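Local coordinates for probable polyketide synthase 1 (Dictyostelium discoideum, PDB 2H84), which joins acyl and malonyl building blocks into polyketides, yielding only acylpyrones in vitro, this chain being its C-terminal type III polyketide synthase domain, at residues I19-P24 / G209-I214; E294-T299 / F339-A344. All blocks are in the same frame, centred on the assembly; numbering follows the deposited sequence.

Interaction 1. Residues I19-P24 / G209-I214; sequences IGISVP and GSAAYI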
loop_
_atom_site.group_PDB
_atom_site.type_symbol
_atom_site.label_atom_id
_atom_site.label_comp_id
_atom_site.label_asym_id
_atom_site.label_seq_id
_atom_site.Cartn_x
_atom_site.Cartn_y
_atom_site.Cartn_z
ATOM N N ILE A 19 -17.340 2.830 13.744
ATOM C CA ILE A 19 -17.321 2.023 12.527
ATOM C C ILE A 19 -18.479 2.383 11.607
ATOM O O ILE A 19 -19.562 2.752 12.057
ATOM C CB ILE A 19 -17.456 0.535 12.830
ATOM C CG1 ILE A 19 -16.491 0.131 13.943
ATOM C CG2 ILE A 19 -17.190 -0.264 11.566
ATOM C CD1 ILE A 19 -16.776 -1.250 14.500
ATOM N N GLY A 20 -18.253 2.261 10.310
ATOM C CA GLY A 20 -19.304 2.565 9.365
ATOM C C GLY A 20 -19.095 1.728 8.129
ATOM O O GLY A 20 -17.957 1.478 7.726
ATOM N N ILE A 21 -20.187 1.280 7.529
ATOM C CA ILE A 21 -20.088 0.479 6.325
ATOM C C ILE A 21 -20.813 1.166 5.184
ATOM O O ILE A 21 -21.505 2.159 5.377
ATOM C CB ILE A 21 -20.702 -0.913 6.515
ATOM C CG1 ILE A 21 -22.163 -0.784 6.935
ATOM C CG2 ILE A 21 -19.933 -1.680 7.566
ATOM C CD1 ILE A 21 -22.954 -2.056 6.758
ATOM N N SER A 22 -20.654 0.616 3.991
ATOM C CA SER A 22 -21.292 1.159 2.801
ATOM C C SER A 22 -21.222 0.116 1.697
ATOM O O SER A 22 -20.170 -0.461 1.456
ATOM C CB SER A 22 -20.577 2.436 2.363
ATOM O OG SER A 22 -21.093 2.899 1.134
ATOM N N VAL A 23 -22.342 -0.141 1.034
ATOM C CA VAL A 23 -22.346 -1.135 -0.029
ATOM C C VAL A 23 -23.072 -0.632 -1.261
ATOM O O VAL A 23 -23.937 0.235 -1.174
ATOM C CB VAL A 23 -23.009 -2.465 0.436
ATOM C CG1 VAL A 23 -22.159 -3.118 1.488
ATOM C CG2 VAL A 23 -24.412 -2.203 0.970
ATOM N N PRO A 24 -22.725 -1.170 -2.432
ATOM C CA PRO A 24 -23.370 -0.754 -3.671
ATOM C C PRO A 24 -24.759 -1.353 -3.834
ATOM O O PRO A 24 -24.940 -2.561 -3.692
ATOM C CB PRO A 24 -22.403 -1.237 -4.736
ATOM C CG PRO A 24 -21.826 -2.438 -4.131
ATOM C CD PRO A 24 -21.604 -2.079 -2.699
ATOM N N GLY A 209 -17.801 -3.938 -1.309
ATOM C CA GLY A 209 -18.189 -3.176 -0.140
ATOM C C GLY A 209 -17.074 -2.295 0.382
ATOM O O GLY A 209 -15.923 -2.384 -0.066
ATOM N N SER A 210 -17.421 -1.440 1.340
ATOM C CA SER A 210 -16.474 -0.518 1.938
ATOM C C SER A 210 -16.805 -0.374 3.406
ATOM O O SER A 210 -17.968 -0.229 3.774
ATOM C CB SER A 210 -16.581 0.853 1.267
ATOM O OG SER A 210 -15.615 1.763 1.777
ATOM N N ALA A 211 -15.774 -0.404 4.242
ATOM C CA ALA A 211 -15.942 -0.274 5.684
ATOM C C ALA A 211 -14.871 0.650 6.236
ATOM O O ALA A 211 -13.706 0.545 5.860
ATOM C CB ALA A 211 -15.830 -1.636 6.339
ATOM N N ALA A 212 -15.261 1.563 7.118
ATOM C CA ALA A 212 -14.292 2.477 7.712
ATOM C C ALA A 212 -14.426 2.507 9.232
ATOM O O ALA A 212 -15.489 2.196 9.777
ATOM C CB ALA A 212 -14.472 3.877 7.139
ATOM N N TYR A 213 -13.345 2.864 9.917
ATOM C CA TYR A 213 -13.379 2.952 11.368
ATOM C C TYR A 213 -12.379 3.989 11.901
ATOM O O TYR A 213 -11.385 4.292 11.250
ATOM C CB TYR A 213 -13.124 1.562 11.980
ATOM C CG TYR A 213 -11.781 0.963 11.643
ATOM C CD1 TYR A 213 -10.663 1.222 12.438
ATOM C CD2 TYR A 213 -11.615 0.160 10.514
ATOM C CE1 TYR A 213 -9.408 0.700 12.117
ATOM C CE2 TYR A 213 -10.366 -0.365 10.184
ATOM C CZ TYR A 213 -9.266 -0.089 10.991
ATOM O OH TYR A 213 -8.030 -0.596 10.666
ATOM N N ILE A 214 -12.683 4.567 13.060
ATOM C CA ILE A 214 -11.798 5.536 13.692
ATOM C C ILE A 214 -11.093 4.797 14.830
ATOM O O ILE A 214 -11.707 3.996 15.534
ATOM C CB ILE A 214 -12.581 6.697 14.301
ATOM C CG1 ILE A 214 -13.541 7.288 13.263
ATOM C CG2 ILE A 214 -11.614 7.739 14.822
ATOM C CD1 ILE A 214 -12.865 7.948 12.085
#

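Interaction 2. Residues E294-T299 / F339-A344; sequences EFLIHT and FVMDHA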
loop_
_atom_site.group_PDB
_atom_site.type_symbol
_atom_site.label_atom_id
_atom_site.label_comp_id
_atom_site.label_asym_id
_atom_site.label_seq_id
_atom_site.Cartn_x
_atom_site.Cartn_y
_atom_site.Cartn_z
ATOM N N GLU A 294 -15.566 -14.520 21.514
ATOM C CA GLU A 294 -16.459 -14.329 20.381
ATOM C C GLU A 294 -15.528 -14.353 19.184
ATOM O O GLU A 294 -14.445 -13.777 19.228
ATOM C CB GLU A 294 -17.152 -12.964 20.461
ATOM C CG GLU A 294 -18.065 -12.642 19.281
ATOM C CD GLU A 294 -19.400 -13.364 19.358
ATOM O OE1 GLU A 294 -20.049 -13.561 18.301
ATOM O OE2 GLU A 294 -19.805 -13.725 20.486
ATOM N N PHE A 295 -15.934 -15.023 18.117
ATOM C CA PHE A 295 -15.094 -15.094 16.929
ATOM C C PHE A 295 -15.564 -14.223 15.778
ATOM O O PHE A 295 -16.620 -14.462 15.181
ATOM C CB PHE A 295 -14.948 -16.542 16.473
ATOM C CG PHE A 295 -13.845 -17.277 17.175
ATOM C CD1 PHE A 295 -12.650 -17.548 16.523
ATOM C CD2 PHE A 295 -13.968 -17.626 18.513
ATOM C CE1 PHE A 295 -11.597 -18.165 17.190
ATOM C CE2 PHE A 295 -12.918 -18.244 19.186
ATOM C CZ PHE A 295 -11.732 -18.504 18.524
ATOM N N LEU A 296 -14.753 -13.203 15.488
ATOM C CA LEU A 296 -15.012 -12.238 14.417
ATOM C C LEU A 296 -14.045 -12.586 13.296
ATOM O O LEU A 296 -12.961 -12.013 13.181
ATOM C CB LEU A 296 -14.773 -10.816 14.931
ATOM C CG LEU A 296 -15.474 -10.543 16.266
ATOM C CD1 LEU A 296 -15.216 -9.116 16.708
ATOM C CD2 LEU A 296 -16.972 -10.820 16.134
ATOM N N ILE A 297 -14.457 -13.545 12.477
ATOM C CA ILE A 297 -13.647 -14.035 11.380
ATOM C C ILE A 297 -14.001 -13.450 10.027
ATOM O O ILE A 297 -15.171 -13.251 9.703
ATOM C CB ILE A 297 -13.767 -15.567 11.271
ATOM C CG1 ILE A 297 -13.529 -16.207 12.642
ATOM C CG2 ILE A 297 -12.763 -16.101 10.241
ATOM C CD1 ILE A 297 -13.713 -17.715 12.653
ATOM N N HIS A 298 -12.962 -13.180 9.243
ATOM C CA HIS A 298 -13.106 -12.669 7.887
ATOM C C HIS A 298 -13.973 -13.680 7.142
ATOM O O HIS A 298 -13.626 -14.857 7.057
ATOM C CB HIS A 298 -11.727 -12.577 7.226
ATOM C CG HIS A 298 -11.772 -12.604 5.733
ATOM N ND1 HIS A 298 -12.406 -11.631 4.995
ATOM C CD2 HIS A 298 -11.284 -13.500 4.842
ATOM C CE1 HIS A 298 -12.308 -11.927 3.712
ATOM N NE2 HIS A 298 -11.632 -13.056 3.592
ATOM N N THR A 299 -15.106 -13.230 6.623
ATOM C CA THR A 299 -16.012 -14.119 5.910
ATOM C C THR A 299 -15.518 -14.561 4.528
ATOM O O THR A 299 -16.123 -14.238 3.502
ATOM C CB THR A 299 -17.390 -13.466 5.746
ATOM O OG1 THR A 299 -17.258 -12.220 5.056
ATOM C CG2 THR A 299 -17.979 -13.186 7.096
ATOM N N PHE A 339 -16.829 -5.299 8.543
ATOM C CA PHE A 339 -18.285 -5.433 8.480
ATOM C C PHE A 339 -18.789 -6.262 9.660
ATOM O O PHE A 339 -19.783 -5.906 10.309
ATOM C CB PHE A 339 -18.716 -6.112 7.181
ATOM C CG PHE A 339 -19.161 -5.165 6.107
ATOM C CD1 PHE A 339 -18.249 -4.314 5.482
ATOM C CD2 PHE A 339 -20.495 -5.141 5.697
ATOM C CE1 PHE A 339 -18.658 -3.456 4.451
ATOM C CE2 PHE A 339 -20.916 -4.285 4.667
ATOM C CZ PHE A 339 -19.995 -3.439 4.045
ATOM N N VAL A 340 -18.099 -7.372 9.927
ATOM C CA VAL A 340 -18.457 -8.250 11.033
ATOM C C VAL A 340 -18.315 -7.511 12.365
ATOM O O VAL A 340 -19.213 -7.566 13.201
ATOM C CB VAL A 340 -17.575 -9.512 11.066
ATOM C CG1 VAL A 340 -17.864 -10.310 12.324
ATOM C CG2 VAL A 340 -17.840 -10.364 9.837
ATOM N N MET A 341 -17.194 -6.823 12.566
ATOM C CA MET A 341 -16.993 -6.070 13.801
ATOM C C MET A 341 -18.140 -5.081 14.028
ATOM O O MET A 341 -18.623 -4.937 15.148
ATOM C CB MET A 341 -15.658 -5.320 13.767
ATOM C CG MET A 341 -14.457 -6.229 13.905
ATOM S SD MET A 341 -12.906 -5.365 13.702
ATOM C CE MET A 341 -12.535 -4.914 15.308
ATOM N N ASP A 342 -18.576 -4.408 12.964
ATOM C CA ASP A 342 -19.673 -3.451 13.058
ATOM C C ASP A 342 -20.937 -4.121 13.589
ATOM O O ASP A 342 -21.438 -3.771 14.656
ATOM C CB ASP A 342 -19.948 -2.828 11.679
ATOM C CG ASP A 342 -21.369 -2.261 11.544
ATOM O OD1 ASP A 342 -21.728 -1.309 12.278
ATOM O OD2 ASP A 342 -22.125 -2.779 10.693
ATOM N N HIS A 343 -21.440 -5.094 12.844
ATOM C CA HIS A 343 -22.647 -5.799 13.231
ATOM C C HIS A 343 -22.535 -6.508 14.580
ATOM O O HIS A 343 -23.546 -6.739 15.231
ATOM C CB HIS A 343 -23.023 -6.776 12.112
ATOM C CG HIS A 343 -24.028 -7.816 12.502
ATOM N ND1 HIS A 343 -23.672 -9.008 13.094
ATOM C CD2 HIS A 343 -25.374 -7.853 12.353
ATOM C CE1 HIS A 343 -24.757 -9.740 13.292
ATOM N NE2 HIS A 343 -25.801 -9.061 12.852
ATOM N N ALA A 344 -21.315 -6.820 15.013
ATOM C CA ALA A 344 -21.102 -7.511 16.281
ATOM C C ALA A 344 -21.299 -6.608 17.499
ATOM O O ALA A 344 -21.826 -7.050 18.527
ATOM C CB ALA A 344 -19.710 -8.129 16.302
#

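Interaction 1. Residues I19-P24 / G209-I214
Gly20 O is held by the backbone N-H of Ala212, at 2.8 Å and an angle of 171° at the hydrogen. The CA of Ala211 approaches the same oxygen at 3.4 Å with a C-H...O contact. The return bond runs from Gly20 N to Ala212 O, also 2.8 Å, and the CA-H of Ile19 points at that oxygen too. A second hydrogen-bonded pair joins the two serines: Ser210 N gives a sound bond to Ser22 O at 2.9 Å, whereas Ser22 N to Ser210 O is weak because its angle is only 126°.

Side chains alternate across the antiparallel strands. On one face Ile19 meets Tyr213, CG1 to CB at 4.2 Å, while CG2 of Ile19, anti to the backbone N, comes within 3.5 Å of Ala212 O. Next to them CG2 of Ile21 reaches CB of Ala211 at 4.3 Å. The Tyr213 ring turns away from the isoleucine, and its OH is hydrogen-bonded to Ser163 OG, so the buried hydroxyl has a partner. Apolar residues suit this face, since Ile338 and Phe339 of helix 335-345 pack on it. The other face carries Ser22, Ser210 and Ala212, small residues, consistent with the close approach of helix 84-110, with Ala102 against Ser210 and Ala106 against Ala212. Ser22 OG has weak hydrogen bonds to Gln101 OE1 and Leu98 O of that helix.

Strands 15-22 and 209-216 are thus neighbours in the 3-2-4-5-1 strand order of the N-terminal half, a sheet with helices on both faces that is characteristic of the thiolase fold.

Interaction 2. Residues E294-T299 / F339-A344
An edge strand of the C-terminal half of the thiolase fold, 294-297, lies over the buried helix 335-345 here, Leu296 meeting Val340, Met341 and Ala344. With CG anti to the carbonyl carbon (chi1 -49°), the leucine makes contact with both methyls. Its CD2 touches Ala344 CB at 3.8 Å and Val340 CG1 at 3.9 Å, two positions one helical turn apart, while CD1 reaches Met341 CG at 4.1 Å, the two side chains crossing at about a right angle.

Strand and helix run at 144° to each other with no hydrogen bond between them, as befits a helix of the buried central layer of the five-layered thiolase fold: Glu294 and Leu296 make backbone bonds to strand 353-360, and aliphatic carbons do the joining, the Thr299 methyl among them. The two methyls of Val340 part company: CG1 lies against Leu296, and CG2 meets Thr299 CG2 at 3.9 Å and Ile297 O, while Thr299 OG1 is hydrogen-bonded to Gly330 O. An alanine in place of Val340 would probably open a gap beneath Leu296 CD2 and leave the Thr299 methyl without its partner. The side chain of Thr299 lies about 9 Å from that of Cys157, the predicted active-site residue.

Both contacts are buried, their centres about 13 Å apart, and both draw on the same large mixed sheet, but at different places in it. Interaction 1 joins two neighbouring strands well inside the sheet, so backbone hydrogen bonds carry most of the contact, with a few apolar side-chain touches on one face. Interaction 2 joins the outermost strand 294-297 to a helix, has no hydrogen bond across it and rests chiefly on aliphatic carbons. Helix 335-345 takes part in one and borders the other: while Val340 and Ala344 turn to Leu296, the ring of Phe339 packs on Val23, Ile21 and Ala211. The helix thereby ties the N-terminal half of the domain to the C-terminal half.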